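Local coordinates for translation initiation factor eif-2b-like protein (Chaetomium thermophilum, PDB 4ZEO) that forms the delta subunit of eIF2B, the decameric GDP-GTP exchange factor of eIF2, and so probably acts in translation initiation, at residues E321-E324 and L325-L329; R291-L294 and V295-L299; G373-D376 and V377-A381; L300-K304 and E305-F309; Q164-T168 and F169-D173. All coordinates share one frame; numbering follows the deposited sequence.

Contact 1 (E321-E324 and L325-L329)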
loop_
_atom_site.group_PDB
_atom_site.type_symbol
_atom_site.label_atom_id
_atom_site.label_comp_id
_atom_site.label_asym_id
_atom_site.label_seq_id
_atom_site.Cartn_x
_atom_site.Cartn_y
_atom_site.Cartn_z
ATOM N N GLU A 321 -13.005 -11.132 -3.421
ATOM C CA GLU A 321 -13.085 -9.985 -2.510
ATOM C C GLU A 321 -13.982 -8.848 -3.023
ATOM O O GLU A 321 -14.475 -8.040 -2.240
ATOM C CB GLU A 321 -11.708 -9.414 -2.222
ATOM C CG GLU A 321 -11.014 -9.991 -1.033
ATOM C CD GLU A 321 -9.718 -9.252 -0.748
ATOM O OE1 GLU A 321 -8.727 -9.446 -1.486
ATOM O OE2 GLU A 321 -9.708 -8.433 0.201
ATOM N N GLY A 322 -14.079 -8.714 -4.341
ATOM C CA GLY A 322 -14.917 -7.696 -4.954
ATOM C C GLY A 322 -16.388 -7.709 -4.560
ATOM O O GLY A 322 -17.070 -6.680 -4.625
ATOM N N LYS A 323 -16.893 -8.889 -4.212
ATOM C CA LYS A 323 -18.267 -9.031 -3.756
ATOM C C LYS A 323 -18.460 -8.257 -2.438
ATOM O O LYS A 323 -19.471 -7.591 -2.229
ATOM C CB LYS A 323 -18.623 -10.509 -3.609
ATOM C CG LYS A 323 -20.075 -10.821 -3.880
ATOM C CD LYS A 323 -20.432 -12.214 -3.408
ATOM C CE LYS A 323 -21.896 -12.561 -3.701
ATOM N NZ LYS A 323 -22.162 -12.868 -5.139
ATOM N N GLU A 324 -17.471 -8.338 -1.558
ATOM C CA GLU A 324 -17.488 -7.557 -0.328
ATOM C C GLU A 324 -17.428 -6.043 -0.622
ATOM O O GLU A 324 -18.105 -5.253 0.021
ATOM C CB GLU A 324 -16.338 -7.985 0.579
ATOM C CG GLU A 324 -16.610 -9.308 1.270
ATOM C CD GLU A 324 -17.836 -9.242 2.149
ATOM O OE1 GLU A 324 -18.585 -10.241 2.201
ATOM O OE2 GLU A 324 -18.068 -8.181 2.772
ATOM N N LEU A 325 -16.610 -5.636 -1.580
ATOM C CA LEU A 325 -16.594 -4.231 -1.982
ATOM C C LEU A 325 -17.965 -3.783 -2.505
ATOM O O LEU A 325 -18.461 -2.717 -2.136
ATOM C CB LEU A 325 -15.516 -3.974 -3.041
ATOM C CG LEU A 325 -15.525 -2.543 -3.589
ATOM C CD1 LEU A 325 -15.304 -1.536 -2.456
ATOM C CD2 LEU A 325 -14.485 -2.350 -4.713
ATOM N N ALA A 326 -18.582 -4.608 -3.344
ATOM C CA ALA A 326 -19.905 -4.297 -3.888
ATOM C C ALA A 326 -20.915 -4.152 -2.763
ATOM O O ALA A 326 -21.821 -3.320 -2.831
ATOM C CB ALA A 326 -20.364 -5.374 -4.889
ATOM N N LYS A 327 -20.764 -4.989 -1.740
ATOM C CA LYS A 327 -21.618 -4.925 -0.558
ATOM C C LYS A 327 -21.511 -3.570 0.116
ATOM O O LYS A 327 -22.521 -2.914 0.360
ATOM C CB LYS A 327 -21.245 -6.016 0.456
ATOM C CG LYS A 327 -22.112 -7.266 0.421
ATOM C CD LYS A 327 -21.805 -8.191 1.606
ATOM C CE LYS A 327 -22.489 -9.543 1.448
ATOM N NZ LYS A 327 -21.732 -10.416 0.500
ATOM N N VAL A 328 -20.280 -3.153 0.409
ATOM C CA VAL A 328 -20.026 -1.897 1.106
ATOM C C VAL A 328 -20.540 -0.691 0.310
ATOM O O VAL A 328 -21.207 0.183 0.863
ATOM C CB VAL A 328 -18.510 -1.728 1.404
ATOM C CG1 VAL A 328 -18.200 -0.322 1.893
ATOM C CG2 VAL A 328 -18.036 -2.769 2.411
ATOM N N LEU A 329 -20.272 -0.679 -0.995
ATOM C CA LEU A 329 -20.658 0.445 -1.848
ATOM C C LEU A 329 -22.174 0.560 -1.925
ATOM O O LEU A 329 -22.727 1.659 -1.860
ATOM C CB LEU A 329 -20.072 0.283 -3.258
ATOM C CG LEU A 329 -18.545 0.275 -3.407
ATOM C CD1 LEU A 329 -18.109 0.122 -4.871
ATOM C CD2 LEU A 329 -17.940 1.536 -2.781
#
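Glu324 and Lys327, three residues apart on helix 321-331, carry the side-chain part of this contact, while the backbone around them makes regular alpha-helical turns. The helix is the crossover of a beta-alpha-beta unit between strands 310-314 and 336-338.

The ionic part is a long salt bridge of 3.6 Å from Glu324 OE1 to Lys327 NZ. Glu324 bends at its second torsion (chi2 -61°), which swings the carboxylate along the helix surface, and the Lys327 chain, otherwise extended, turns only at its last torsion (chi4 79°). Lys327 CD also passes beside the carboxylate, 3.9 Å from Glu324 OE2. A second ammonium is near, for Lys323 NZ lies 6.2 Å from Lys327 NZ, so the carboxylate probably eases the repulsion between the two lysines.

The backbone bonds are of the i to i+4 kind: Leu325 N donates to Glu321 O (3.3 Å), Ala326 N to Gly322 O (2.9 Å), Lys327 N to Lys323 O and Val328 N to Glu324 O.

Packing divides by helix side: Leu325 and Val328 lie against the Arg291 and Glu296 side chains of the neighbouring helix start, whereas Ala326 meets Val336 of the next strand. Within the helix, the Val328 branch anti to its own carbonyl carbon is the one turned back over the preceding turn, placing CG2 3.4 Å from Glu324 O.

Contact 2 (R291-L294 and V295-L299)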
loop_
_atom_site.group_PDB
_atom_site.type_symbol
_atom_site.label_atom_id
_atom_site.label_comp_id
_atom_site.label_asym_id
_atom_site.label_seq_id
_atom_site.Cartn_x
_atom_site.Cartn_y
_atom_site.Cartn_z
ATOM N N ARG A 291 -11.094 -5.783 -4.600
ATOM C CA ARG A 291 -11.225 -4.779 -3.567
ATOM C C ARG A 291 -9.909 -4.174 -3.149
ATOM O O ARG A 291 -9.123 -4.815 -2.469
ATOM C CB ARG A 291 -11.895 -5.388 -2.356
ATOM C CG ARG A 291 -12.142 -4.419 -1.246
ATOM C CD ARG A 291 -12.697 -5.169 -0.070
ATOM N NE ARG A 291 -13.260 -4.265 0.913
ATOM C CZ ARG A 291 -13.950 -4.668 1.973
ATOM N NH1 ARG A 291 -14.177 -5.959 2.152
ATOM N NH2 ARG A 291 -14.427 -3.782 2.832
ATOM N N HIS A 292 -9.686 -2.920 -3.524
ATOM C CA HIS A 292 -8.500 -2.217 -3.065
ATOM C C HIS A 292 -8.942 -1.065 -2.174
ATOM O O HIS A 292 -9.798 -0.263 -2.559
ATOM C CB HIS A 292 -7.667 -1.683 -4.234
ATOM C CG HIS A 292 -6.261 -1.318 -3.852
ATOM N ND1 HIS A 292 -5.939 -0.127 -3.234
ATOM C CD2 HIS A 292 -5.096 -1.992 -4.014
ATOM C CE1 HIS A 292 -4.632 -0.089 -3.023
ATOM N NE2 HIS A 292 -4.102 -1.208 -3.481
ATOM N N ARG A 293 -8.297 -0.944 -1.022
ATOM C CA ARG A 293 -8.665 0.050 -0.014
ATOM C C ARG A 293 -8.692 1.505 -0.541
ATOM O O ARG A 293 -9.611 2.256 -0.244
ATOM C CB ARG A 293 -7.690 -0.071 1.166
ATOM C CG ARG A 293 -7.826 0.971 2.254
ATOM C CD ARG A 293 -6.637 0.887 3.234
ATOM N NE ARG A 293 -5.395 0.728 2.479
ATOM C CZ ARG A 293 -4.605 1.736 2.126
ATOM N NH1 ARG A 293 -3.499 1.512 1.417
ATOM N NH2 ARG A 293 -4.927 2.974 2.481
ATOM N N LEU A 294 -7.704 1.902 -1.336
ATOM C CA LEU A 294 -7.681 3.265 -1.857
ATOM C C LEU A 294 -8.884 3.517 -2.785
ATOM O O LEU A 294 -9.488 4.595 -2.743
ATOM C CB LEU A 294 -6.372 3.543 -2.586
ATOM C CG LEU A 294 -5.115 3.634 -1.727
ATOM C CD1 LEU A 294 -3.917 3.977 -2.593
ATOM C CD2 LEU A 294 -5.287 4.673 -0.633
ATOM N N VAL A 295 -9.229 2.526 -3.614
ATOM C CA VAL A 295 -10.378 2.647 -4.501
ATOM C C VAL A 295 -11.680 2.756 -3.702
ATOM O O VAL A 295 -12.506 3.625 -3.946
ATOM C CB VAL A 295 -10.448 1.449 -5.480
ATOM C CG1 VAL A 295 -11.762 1.447 -6.272
ATOM C CG2 VAL A 295 -9.241 1.450 -6.397
ATOM N N GLU A 296 -11.815 1.906 -2.701
ATOM C CA GLU A 296 -12.973 1.920 -1.818
ATOM C C GLU A 296 -13.160 3.273 -1.119
ATOM O O GLU A 296 -14.279 3.801 -1.080
ATOM C CB GLU A 296 -12.843 0.793 -0.781
ATOM C CG GLU A 296 -13.988 0.684 0.217
ATOM C CD GLU A 296 -13.918 -0.604 1.020
ATOM O OE1 GLU A 296 -13.165 -1.521 0.627
ATOM O OE2 GLU A 296 -14.609 -0.710 2.051
ATOM N N LYS A 297 -12.064 3.820 -0.583
ATOM C CA LYS A 297 -12.083 5.109 0.109
ATOM C C LYS A 297 -12.491 6.243 -0.815
ATOM O O LYS A 297 -13.248 7.158 -0.420
ATOM C CB LYS A 297 -10.708 5.436 0.704
ATOM C CG LYS A 297 -10.223 4.560 1.855
ATOM C CD LYS A 297 -11.061 4.642 3.089
ATOM C CE LYS A 297 -10.483 3.718 4.180
ATOM N NZ LYS A 297 -11.289 3.733 5.448
ATOM N N THR A 298 -11.990 6.179 -2.041
ATOM C CA THR A 298 -12.282 7.194 -3.046
ATOM C C THR A 298 -13.755 7.213 -3.400
ATOM O O THR A 298 -14.390 8.278 -3.409
ATOM C CB THR A 298 -11.483 6.967 -4.313
ATOM O OG1 THR A 298 -10.089 7.118 -4.018
ATOM C CG2 THR A 298 -11.899 7.967 -5.370
ATOM N N LEU A 299 -14.296 6.020 -3.653
ATOM C CA LEU A 299 -15.703 5.867 -4.011
ATOM C C LEU A 299 -16.595 6.300 -2.853
ATOM O O LEU A 299 -17.594 6.977 -3.057
ATOM C CB LEU A 299 -15.996 4.419 -4.444
ATOM C CG LEU A 299 -15.244 4.000 -5.730
ATOM C CD1 LEU A 299 -15.517 2.541 -6.158
ATOM C CD2 LEU A 299 -15.576 4.956 -6.890
#
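The carbonyls of His292, Arg293 and Leu294 take up the N-H groups of Glu296, Lys297 and Thr298 in i to i+4 order, with 3.0 Å from Glu296 N to His292 O, as helix 293-304 begins. This is the N-terminal turn of the helix in a beta-alpha-beta unit, entered from strand 285-289.

His292 is the N-cap. Its ring accepts at ND1 from Leu294 N, 3.3 Å away and 19° out of the ring plane, while NE2 is held by Gly359 O, so bonds at both nitrogens fix the ring's rotation.

Just ahead of the cap, Arg291 reaches five residues on to Glu296 and grips it side-on. Arg291 NE donates almost straight to Glu296 OE1 (2.8 Å, N-H...O 170°), and Arg291 NH2 to the syn lone pair of Glu296 OE2 (3.2 Å). The two flat groups are nearly coplanar, 27° apart, and both chains are stretched out to meet. With an alanine at Arg291, the Glu296 carboxylate would probably lose its charged mate and be able to turn, and the cover over Leu325 of helix 321-331 would be thinned.

The Arg293 guanidinium forms salt bridges to Glu269 and Glu393. At the next residue, Leu294 O accepts twice from Thr298, a turn on: Thr298 N approaches from one face of the carbonyl plane and Thr298 OG1, at 2.9 Å, from the other.

Contact 3 (G373-D376 and V377-A381)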
loop_
_atom_site.group_PDB
_atom_site.type_symbol
_atom_site.label_atom_id
_atom_site.label_comp_id
_atom_site.label_asym_id
_atom_site.label_seq_id
_atom_site.Cartn_x
_atom_site.Cartn_y
_atom_site.Cartn_z
ATOM N N GLY A 373 -4.950 -10.315 -12.895
ATOM C CA GLY A 373 -6.183 -9.905 -13.556
ATOM C C GLY A 373 -6.351 -8.386 -13.658
ATOM O O GLY A 373 -7.159 -7.913 -14.459
ATOM N N THR A 374 -5.555 -7.618 -12.901
ATOM C CA THR A 374 -5.561 -6.156 -12.992
ATOM C C THR A 374 -5.095 -5.684 -14.370
ATOM O O THR A 374 -5.661 -4.743 -14.947
ATOM C CB THR A 374 -4.648 -5.519 -11.916
ATOM O OG1 THR A 374 -5.174 -5.817 -10.619
ATOM C CG2 THR A 374 -4.541 -3.990 -12.084
ATOM N N ALA A 375 -4.059 -6.351 -14.888
ATOM C CA ALA A 375 -3.483 -6.029 -16.187
ATOM C C ALA A 375 -4.486 -6.214 -17.324
ATOM O O ALA A 375 -4.527 -5.405 -18.248
ATOM C CB ALA A 375 -2.246 -6.877 -16.450
ATOM N N ASP A 376 -5.299 -7.266 -17.248
ATOM C CA ASP A 376 -6.288 -7.508 -18.297
ATOM C C ASP A 376 -7.302 -6.373 -18.325
ATOM O O ASP A 376 -7.692 -5.915 -19.402
ATOM C CB ASP A 376 -6.968 -8.861 -18.101
ATOM C CG ASP A 376 -5.979 -9.994 -18.084
ATOM O OD1 ASP A 376 -5.559 -10.447 -19.163
ATOM O OD2 ASP A 376 -5.578 -10.416 -16.992
ATOM N N VAL A 377 -7.706 -5.914 -17.142
ATOM C CA VAL A 377 -8.638 -4.796 -17.017
ATOM C C VAL A 377 -8.053 -3.501 -17.607
ATOM O O VAL A 377 -8.705 -2.845 -18.425
ATOM C CB VAL A 377 -9.013 -4.551 -15.539
ATOM C CG1 VAL A 377 -9.989 -3.383 -15.406
ATOM C CG2 VAL A 377 -9.622 -5.799 -14.951
ATOM N N ALA A 378 -6.819 -3.167 -17.221
ATOM C CA ALA A 378 -6.125 -1.981 -17.733
ATOM C C ALA A 378 -5.876 -2.059 -19.252
ATOM O O ALA A 378 -5.992 -1.064 -19.961
ATOM C CB ALA A 378 -4.805 -1.769 -16.997
ATOM N N MET A 379 -5.491 -3.228 -19.745
ATOM C CA MET A 379 -5.294 -3.396 -21.181
ATOM C C MET A 379 -6.593 -3.214 -21.973
ATOM O O MET A 379 -6.608 -2.558 -23.020
ATOM C CB MET A 379 -4.699 -4.769 -21.484
ATOM C CG MET A 379 -3.217 -4.901 -21.102
ATOM S SD MET A 379 -2.445 -6.459 -21.612
ATOM C CE MET A 379 -3.234 -7.593 -20.483
ATOM N N ALA A 380 -7.677 -3.799 -21.469
ATOM C CA ALA A 380 -8.983 -3.703 -22.127
ATOM C C ALA A 380 -9.480 -2.261 -22.174
ATOM O O ALA A 380 -10.018 -1.808 -23.175
ATOM C CB ALA A 380 -10.001 -4.600 -21.418
ATOM N N ALA A 381 -9.294 -1.547 -21.073
ATOM C CA ALA A 381 -9.698 -0.161 -20.969
ATOM C C ALA A 381 -8.863 0.752 -21.889
ATOM O O ALA A 381 -9.417 1.604 -22.606
ATOM C CB ALA A 381 -9.603 0.278 -19.530
#
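The first turn of helix 374-384, with Gly373 as its N-cap, brings the carbonyl of Gly373 up to Val377. The helix follows strand 368-371 of the three-stranded antiparallel sheet, and its buried side packs on strand 354-358 of the parallel sheet. At phi 104° any CB on Gly373 would run into the preceding carbonyl oxygen, so glycine fits this corner. Asp427 OD2 accepts from both Gly373 N and Ala375 N, so a strand residue serves the N-H groups at this helix start.

The opening bond of the helix, Val377 N to Gly373 O, is weak at 3.4 Å. The next ones are ordinary: Ala378 N meets Thr374 O at 3.0 Å and Met379 N meets Ala375 O at 2.8 Å. The Thr374 hydroxyl turns back to Pro371 O.

Val377 faces Val355 and Tyr289 of the parallel sheet. Met379 runs alongside Asp376, in the same direction. A bend at the last torsion of the methionine (chi3 -71°) folds its methyl back along the helix, where Met379 CE sits 4.2 Å from Ala375 CB and 3.9 Å from Asp376 OD1.

Contact 4 (L300-K304 and E305-F309)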
loop_
_atom_site.group_PDB
_atom_site.type_symbol
_atom_site.label_atom_id
_atom_site.label_comp_id
_atom_site.label_asym_id
_atom_site.label_seq_id
_atom_site.Cartn_x
_atom_site.Cartn_y
_atom_site.Cartn_z
ATOM N N LEU A 300 -16.233 5.929 -1.630
ATOM C CA LEU A 300 -17.017 6.365 -0.468
ATOM C C LEU A 300 -16.940 7.889 -0.309
ATOM O O LEU A 300 -17.924 8.532 0.030
ATOM C CB LEU A 300 -16.560 5.645 0.814
ATOM C CG LEU A 300 -16.866 4.132 0.798
ATOM C CD1 LEU A 300 -16.325 3.391 2.032
ATOM C CD2 LEU A 300 -18.352 3.848 0.599
ATOM N N ARG A 301 -15.785 8.466 -0.599
ATOM C CA ARG A 301 -15.626 9.913 -0.497
ATOM C C ARG A 301 -16.516 10.666 -1.503
ATOM O O ARG A 301 -17.212 11.621 -1.134
ATOM C CB ARG A 301 -14.146 10.285 -0.692
ATOM C CG ARG A 301 -13.855 11.769 -0.719
ATOM C CD ARG A 301 -13.858 12.362 0.654
ATOM N NE ARG A 301 -13.684 13.802 0.550
ATOM C CZ ARG A 301 -13.515 14.637 1.577
ATOM N NH1 ARG A 301 -13.486 14.197 2.831
ATOM N NH2 ARG A 301 -13.370 15.927 1.330
ATOM N N ALA A 302 -16.527 10.210 -2.757
ATOM C CA ALA A 302 -17.315 10.864 -3.801
ATOM C C ALA A 302 -18.785 10.827 -3.460
ATOM O O ALA A 302 -19.502 11.826 -3.624
ATOM C CB ALA A 302 -17.071 10.210 -5.145
ATOM N N ARG A 303 -19.221 9.688 -2.932
ATOM C CA ARG A 303 -20.608 9.533 -2.510
ATOM C C ARG A 303 -20.939 10.473 -1.348
ATOM O O ARG A 303 -21.990 11.106 -1.344
ATOM C CB ARG A 303 -20.891 8.088 -2.102
ATOM C CG ARG A 303 -22.344 7.827 -1.740
ATOM C CD ARG A 303 -23.209 7.955 -2.977
ATOM N NE ARG A 303 -24.626 7.978 -2.654
ATOM C CZ ARG A 303 -25.459 8.918 -3.078
ATOM N NH1 ARG A 303 -24.995 9.910 -3.834
ATOM N NH2 ARG A 303 -26.744 8.872 -2.747
ATOM N N LYS A 304 -20.039 10.575 -0.373
ATOM C CA LYS A 304 -20.269 11.479 0.748
ATOM C C LYS A 304 -20.306 12.928 0.270
ATOM O O LYS A 304 -20.997 13.752 0.853
ATOM C CB LYS A 304 -19.200 11.301 1.840
ATOM C CG LYS A 304 -19.714 10.546 3.069
ATOM C CD LYS A 304 -18.599 10.200 4.036
ATOM C CE LYS A 304 -17.786 9.016 3.495
ATOM N NZ LYS A 304 -16.645 8.582 4.356
ATOM N N GLU A 305 -19.577 13.229 -0.802
ATOM C CA GLU A 305 -19.611 14.554 -1.411
ATOM C C GLU A 305 -20.934 14.818 -2.138
ATOM O O GLU A 305 -21.179 15.924 -2.623
ATOM C CB GLU A 305 -18.435 14.718 -2.367
ATOM C CG GLU A 305 -17.117 14.798 -1.656
ATOM C CD GLU A 305 -15.939 14.684 -2.585
ATOM O OE1 GLU A 305 -16.151 14.254 -3.741
ATOM O OE2 GLU A 305 -14.797 14.995 -2.152
ATOM N N GLY A 306 -21.784 13.805 -2.224
ATOM C CA GLY A 306 -23.106 13.983 -2.804
ATOM C C GLY A 306 -23.198 13.568 -4.262
ATOM O O GLY A 306 -24.235 13.724 -4.890
ATOM N N LYS A 307 -22.111 13.030 -4.801
ATOM C CA LYS A 307 -22.068 12.639 -6.203
ATOM C C LYS A 307 -22.843 11.360 -6.467
ATOM O O LYS A 307 -22.858 10.440 -5.658
ATOM C CB LYS A 307 -20.614 12.491 -6.648
ATOM C CG LYS A 307 -19.828 13.769 -6.396
ATOM C CD LYS A 307 -18.442 13.671 -6.899
ATOM C CE LYS A 307 -17.605 14.833 -6.442
ATOM N NZ LYS A 307 -16.312 14.856 -7.178
ATOM N N SER A 308 -23.501 11.321 -7.613
ATOM C CA SER A 308 -24.242 10.145 -8.032
ATOM C C SER A 308 -23.577 9.525 -9.251
ATOM O O SER A 308 -23.403 10.165 -10.289
ATOM C CB SER A 308 -25.693 10.508 -8.327
ATOM O OG SER A 308 -25.788 11.292 -9.500
ATOM N N PHE A 309 -23.186 8.268 -9.104
ATOM C CA PHE A 309 -22.399 7.608 -10.121
ATOM C C PHE A 309 -22.605 6.110 -10.031
ATOM O O PHE A 309 -23.142 5.598 -9.047
ATOM C CB PHE A 309 -20.921 7.969 -9.970
ATOM C CG PHE A 309 -20.373 7.739 -8.584
ATOM C CD1 PHE A 309 -20.480 8.709 -7.608
ATOM C CD2 PHE A 309 -19.722 6.556 -8.268
ATOM C CE1 PHE A 309 -19.980 8.492 -6.342
ATOM C CE2 PHE A 309 -19.218 6.343 -6.993
ATOM C CZ PHE A 309 -19.349 7.314 -6.040
HETATM O O HOH W 1 -14.302 17.641 -0.846
#
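Arg303 reaches forward past the end of its own helix to hold the loop beyond it: NH1 donates to Lys307 O at 2.9 Å, arriving from above that carbonyl's plane. A bend at chi2 (68°) turns the chain toward the loop, and Ile334 lies beside it.

A salt-bridge network occupies another part of the turn. Arg301 NE makes a salt-bridging hydrogen bond to Glu305 OE2 (3.2 Å), from above the carboxylate plane, with the two flat groups 76° apart. A water closes the other route, accepting from Arg301 NH2 and donating to the same OE2. Glu305 OE1 in turn faces Lys307 NZ at 3.5 Å, and that ammonium is also bonded to the carbonyls of Ile280 and Ala277, which ties the loop to the end of helix 246-277.

Between these polar groups lies Ala302, whose CB touches Phe309 CE1 at 3.6 Å, while the backbone N of Arg303 lies at the edge of the same ring. Ile280 adds to the ring's packing.

The backbone ends the helix in a fixed way. Lys307 N reaches Ala302 O (3.1 Å) and Gly306 N reaches Arg303 O (2.8 Å), with glycine at positive phi, 97°. These are the marks of a Schellman motif, here ending helix 293-304 ahead of strand 310-314.

Contact 5 (Q164-T168 and F169-D173)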
loop_
_atom_site.group_PDB
_atom_site.type_symbol
_atom_site.label_atom_id
_atom_site.label_comp_id
_atom_site.label_asym_id
_atom_site.label_seq_id
_atom_site.Cartn_x
_atom_site.Cartn_y
_atom_site.Cartn_z
ATOM N N GLN A 164 4.616 -13.327 11.971
ATOM C CA GLN A 164 3.722 -14.469 11.934
ATOM C C GLN A 164 2.447 -14.086 11.178
ATOM O O GLN A 164 1.947 -14.865 10.365
ATOM C CB GLN A 164 3.403 -14.947 13.344
ATOM C CG GLN A 164 4.528 -15.769 13.943
ATOM C CD GLN A 164 4.483 -15.817 15.444
ATOM O OE1 GLN A 164 3.492 -15.434 16.064
ATOM N NE2 GLN A 164 5.554 -16.306 16.043
ATOM N N GLN A 165 1.958 -12.867 11.409
ATOM C CA GLN A 165 0.780 -12.376 10.703
ATOM C C GLN A 165 1.023 -12.272 9.206
ATOM O O GLN A 165 0.142 -12.573 8.415
ATOM C CB GLN A 165 0.362 -11.034 11.266
ATOM C CG GLN A 165 -0.060 -11.115 12.704
ATOM C CD GLN A 165 -0.258 -9.758 13.312
ATOM O OE1 GLN A 165 -0.663 -8.811 12.641
ATOM N NE2 GLN A 165 0.050 -9.646 14.588
ATOM N N MET A 166 2.226 -11.867 8.814
ATOM C CA MET A 166 2.571 -11.804 7.394
ATOM C C MET A 166 2.632 -13.202 6.749
ATOM O O MET A 166 2.033 -13.437 5.700
ATOM C CB MET A 166 3.904 -11.069 7.209
ATOM C CG MET A 166 3.841 -9.603 7.630
ATOM S SD MET A 166 5.323 -8.701 7.158
ATOM C CE MET A 166 5.023 -7.112 7.902
ATOM N N ALA A 167 3.316 -14.130 7.412
ATOM C CA ALA A 167 3.461 -15.502 6.931
ATOM C C ALA A 167 2.138 -16.272 6.971
ATOM O O ALA A 167 1.913 -17.177 6.174
ATOM C CB ALA A 167 4.517 -16.216 7.729
ATOM N N THR A 168 1.299 -15.954 7.954
ATOM C CA THR A 168 -0.035 -16.563 8.113
ATOM C C THR A 168 -0.965 -16.064 7.018
ATOM O O THR A 168 -1.987 -16.662 6.731
ATOM C CB THR A 168 -0.610 -16.242 9.497
ATOM O OG1 THR A 168 0.193 -16.894 10.482
ATOM C CG2 THR A 168 -2.047 -16.714 9.656
ATOM N N PHE A 169 -0.594 -14.925 6.450
ATOM C CA PHE A 169 -1.338 -14.255 5.398
ATOM C C PHE A 169 -2.503 -13.478 6.019
ATOM O O PHE A 169 -3.443 -13.094 5.340
ATOM C CB PHE A 169 -1.796 -15.251 4.331
ATOM C CG PHE A 169 -1.909 -14.657 2.976
ATOM C CD1 PHE A 169 -0.809 -14.032 2.406
ATOM C CD2 PHE A 169 -3.094 -14.739 2.251
ATOM C CE1 PHE A 169 -0.895 -13.468 1.153
ATOM C CE2 PHE A 169 -3.189 -14.183 0.984
ATOM C CZ PHE A 169 -2.088 -13.547 0.433
ATOM N N ALA A 170 -2.431 -13.277 7.330
ATOM C CA ALA A 170 -3.351 -12.406 8.046
ATOM C C ALA A 170 -3.130 -10.937 7.639
ATOM O O ALA A 170 -4.084 -10.161 7.541
ATOM C CB ALA A 170 -3.190 -12.584 9.527
ATOM N N LEU A 171 -1.873 -10.550 7.431
ATOM C CA LEU A 171 -1.567 -9.229 6.887
ATOM C C LEU A 171 -1.205 -9.368 5.421
ATOM O O LEU A 171 -0.172 -9.957 5.108
ATOM C CB LEU A 171 -0.407 -8.556 7.602
ATOM C CG LEU A 171 -0.551 -8.008 9.003
ATOM C CD1 LEU A 171 0.842 -7.758 9.563
ATOM C CD2 LEU A 171 -1.387 -6.743 8.966
ATOM N N LYS A 172 -2.015 -8.801 4.527
ATOM C CA LYS A 172 -1.771 -9.010 3.105
ATOM C C LYS A 172 -1.208 -7.828 2.336
ATOM O O LYS A 172 -0.201 -7.969 1.668
ATOM C CB LYS A 172 -3.062 -9.486 2.410
ATOM C CG LYS A 172 -3.839 -10.493 3.199
ATOM C CD LYS A 172 -5.008 -11.048 2.421
ATOM C CE LYS A 172 -5.709 -12.152 3.233
ATOM N NZ LYS A 172 -6.021 -13.376 2.432
ATOM N N ASP A 173 -1.836 -6.668 2.413
ATOM C CA ASP A 173 -1.372 -5.551 1.598
ATOM C C ASP A 173 -0.099 -4.905 2.148
ATOM O O ASP A 173 0.216 -5.012 3.332
ATOM C CB ASP A 173 -2.482 -4.519 1.432
ATOM C CG ASP A 173 -2.918 -3.938 2.735
ATOM O OD1 ASP A 173 -3.333 -4.722 3.617
ATOM O OD2 ASP A 173 -2.835 -2.703 2.878
#
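The Phe169 ring has the Met166 carbonyl oxygen at its edge, near the ring plane, and Lys172 CG over the centre of one face, 4.3 Å above it. The lysine chain thus lies across the phenyl group, and Arg220 also touches this side chain. Phe169 takes a left-handed backbone conformation (phi 80°), uncommon for a residue that is not glycine, and with it the chain leaves helix 157-168.

This exit is a Schellman motif. Its two defining bonds, Ala170 N to Gln165 O and Phe169 N to Met166 O, are both weak here. Leu171 N reinforces them on the first of these oxygens, donating to Gln165 O at 3.0 Å and nearly straight (168°), though from above the carbonyl plane. Just before the exit, the hydroxyl of Thr168 donates to Gln164 O (2.7 Å), which also receives Thr168 N.

Leu171 is the side chain that folds back onto the helix. With CG anti to its carbonyl carbon (chi1 -72°), Leu171 CD1 comes between two residues of the last turn, 3.7 Å from Gln165 CB and 4.0 Å from Met166 CG, and also meets Gln165 OE1 at 3.6 Å. If Leu171 were an alanine, Met166 CG and the aliphatic part of Gln165 would probably lose their apolar cover and the Gln165 chain could turn more easily.

Leu171 also touches Ser176 and Ala180 of helix 174-191, which Met166 meets through Arg177 and Thr181. Asp173 N-caps that helix and bonds Ser176 OG, while Ala167 packs on Cys219 of helix 200-219.

Along the chain the order is contact 5, 2, 4, 1, 3. Contacts 2 and 4 are the start and end of helix 293-304, their centres about 13 Å apart. Contact 1, on the next crossover helix 321-331, lies about 10 Å from contact 2 between centres, touching it through Glu324 and Arg291; it meets contact 4 where Leu329 and Leu300 pack. Both helices accompany the parallel sheet, as in Rossmann-like folds. Contact 3, about 19 Å from contact 1 between centres, starts helix 374-384, which packs on the same sheet. Contact 5, in the N-terminal helices, lies about 32 Å from contact 4 between centres, yet its Asp173 approaches Arg293 of contact 2, consistent with helices and sheet region meeting near there.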